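Local atomic coordinates of putative ABC transporter amino acid-binding protein (Sinorhizobium meliloti, PDB entry 2Q88), a protein that binds ectoine, and also hydroxyectoine, as the substrate-binding component of an ABC transporter for these compatible solutes. Residues P123-G128 against R146-V151. Residues are numbered along the deposited sequence; the frame is centred on the assembly and turned at random.
Sequences PDAKIG and RDRVIV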
loop_
_atom_site.group_PDB
_atom_site.type_symbol
_atom_site.label_atom_id
_atom_site.label_comp_id
_atom_site.label_asym_id
_atom_site.label_seq_id
_atom_site.Cartn_x
_atom_site.Cartn_y
_atom_site.Cartn_z
ATOM N N PRO A 123 -9.951 18.727 19.245
ATOM C CA PRO A 123 -10.783 17.627 19.764
ATOM C C PRO A 123 -12.042 17.349 18.951
ATOM O O PRO A 123 -12.710 16.337 19.182
ATOM C CB PRO A 123 -11.162 18.104 21.173
ATOM C CG PRO A 123 -10.200 19.174 21.474
ATOM C CD PRO A 123 -9.966 19.879 20.161
ATOM N N ASP A 124 -12.369 18.225 18.006
ATOM C CA ASP A 124 -13.508 17.983 17.121
ATOM C C ASP A 124 -13.119 17.140 15.929
ATOM O O ASP A 124 -13.972 16.463 15.365
ATOM C CB ASP A 124 -14.113 19.288 16.611
ATOM C CG ASP A 124 -14.640 20.154 17.716
ATOM O OD1 ASP A 124 -14.973 19.625 18.808
ATOM O OD2 ASP A 124 -14.758 21.386 17.579
ATOM N N ALA A 125 -11.835 17.173 15.557
ATOM C CA ALA A 125 -11.378 16.612 14.283
ATOM C C ALA A 125 -11.353 15.093 14.282
ATOM O O ALA A 125 -10.726 14.463 15.136
ATOM C CB ALA A 125 -9.999 17.157 13.916
ATOM N N LYS A 126 -12.041 14.508 13.319
ATOM C CA LYS A 126 -11.979 13.070 13.138
ATOM C C LYS A 126 -11.299 12.778 11.814
ATOM O O LYS A 126 -11.621 13.395 10.792
ATOM C CB LYS A 126 -13.374 12.453 13.189
ATOM C CG LYS A 126 -14.003 12.474 14.572
ATOM C CD LYS A 126 -15.306 11.700 14.605
ATOM C CE LYS A 126 -15.998 11.883 15.955
ATOM N NZ LYS A 126 -17.409 11.425 15.920
ATOM N N ILE A 127 -10.368 11.831 11.831
ATOM C CA ILE A 127 -9.710 11.394 10.600
ATOM C C ILE A 127 -10.123 9.981 10.202
ATOM O O ILE A 127 -10.135 9.075 11.037
ATOM C CB ILE A 127 -8.174 11.500 10.731
ATOM C CG1 ILE A 127 -7.482 10.875 9.505
ATOM C CG2 ILE A 127 -7.669 10.844 12.035
ATOM C CD1 ILE A 127 -6.082 11.391 9.252
ATOM N N GLY A 128 -10.451 9.799 8.926
ATOM C CA GLY A 128 -10.745 8.472 8.397
ATOM C C GLY A 128 -9.498 7.894 7.774
ATOM O O GLY A 128 -8.713 8.611 7.157
ATOM N N ARG A 146 -8.023 7.138 19.941
ATOM C CA ARG A 146 -8.572 6.034 19.144
ATOM C C ARG A 146 -9.964 6.354 18.594
ATOM O O ARG A 146 -10.267 6.038 17.446
ATOM C CB ARG A 146 -8.604 4.740 19.977
ATOM C CG ARG A 146 -9.211 3.529 19.284
ATOM C CD ARG A 146 -8.354 2.946 18.172
ATOM N NE ARG A 146 -8.697 3.493 16.857
ATOM C CZ ARG A 146 -8.205 3.028 15.712
ATOM N NH1 ARG A 146 -7.337 2.027 15.728
ATOM N NH2 ARG A 146 -8.571 3.563 14.555
ATOM N N ASP A 147 -10.792 7.014 19.402
ATOM C CA ASP A 147 -12.169 7.294 18.998
ATOM C C ASP A 147 -12.318 8.408 17.946
ATOM O O ASP A 147 -13.410 8.613 17.412
ATOM C CB ASP A 147 -13.083 7.508 20.213
ATOM C CG ASP A 147 -12.693 8.718 21.060
ATOM O OD1 ASP A 147 -11.790 9.498 20.687
ATOM O OD2 ASP A 147 -13.253 8.966 22.148
ATOM N N ARG A 148 -11.220 9.099 17.637
ATOM C CA ARG A 148 -11.207 10.095 16.554
ATOM C C ARG A 148 -10.431 9.620 15.326
ATOM O O ARG A 148 -10.302 10.356 14.347
ATOM C CB ARG A 148 -10.637 11.432 17.043
ATOM C CG ARG A 148 -11.447 12.076 18.138
ATOM C CD ARG A 148 -11.286 13.573 18.200
ATOM N NE ARG A 148 -10.168 14.025 19.029
ATOM C CZ ARG A 148 -9.057 14.612 18.579
ATOM N NH1 ARG A 148 -8.853 14.797 17.274
ATOM N NH2 ARG A 148 -8.129 15.006 19.446
ATOM N N VAL A 149 -9.910 8.395 15.384
ATOM C CA VAL A 149 -9.328 7.746 14.215
ATOM C C VAL A 149 -10.325 6.692 13.744
ATOM O O VAL A 149 -10.517 5.677 14.395
ATOM C CB VAL A 149 -7.934 7.127 14.488
ATOM C CG1 VAL A 149 -7.353 6.533 13.190
ATOM C CG2 VAL A 149 -6.989 8.169 15.026
ATOM N N ILE A 150 -10.974 6.980 12.618
ATOM C CA ILE A 150 -12.143 6.249 12.176
ATOM C C ILE A 150 -11.753 5.299 11.051
ATOM O O ILE A 150 -11.229 5.724 10.029
ATOM C CB ILE A 150 -13.231 7.247 11.675
ATOM C CG1 ILE A 150 -13.548 8.337 12.724
ATOM C CG2 ILE A 150 -14.472 6.514 11.141
ATOM C CD1 ILE A 150 -13.937 7.836 14.124
ATOM N N VAL A 151 -11.988 4.008 11.241
ATOM C CA VAL A 151 -11.626 3.041 10.204
ATOM C C VAL A 151 -12.516 3.261 8.979
ATOM O O VAL A 151 -13.731 3.416 9.117
ATOM C CB VAL A 151 -11.743 1.601 10.719
ATOM C CG1 VAL A 151 -11.455 0.594 9.611
ATOM C CG2 VAL A 151 -10.792 1.381 11.929
#
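I127 and G128 pair in parallel with V149 and I150: I127 N donates to R148 O at 2.9 Å, and I150 N to I127 O at 2.8 Å in an almost straight bond (177°). With helix 134-141 as the connection, this is a beta-alpha-beta unit of the solute-binding protein fold, and strand 127-129 also pairs with strand 169-173. On the face toward helices 116-121 and 134-141, I127 and V149 lie side by side, CG2 to CG2 at 4.1 Å. On the other face the extended K126 chain runs obliquely to I150, its CD 4.1 Å from I150 CD1.

Before the strands begin, R148 reaches back to A125 and P123. A turn about the CG-CD bond (chi3 -88°) swings NE out of the extended course. NH1 meets a lone pair of A125 O at 2.9 Å, with that oxygen 8° out of the guanidinium plane. The same group also bonds to helix 116-121, NH1 to I119 O and NH2 to A120 O, so three carbonyls fix its rotation. An alanine in place of R148 would probably leave the carbonyls of A125, I119 and A120 without their guanidinium donors and weaken the tie between the helix end and the strand start. One face of the guanidinium is covered near its rim by P123 CA, 3.5 Å above the plane, while R148 CD packs 3.3 Å from P123 O.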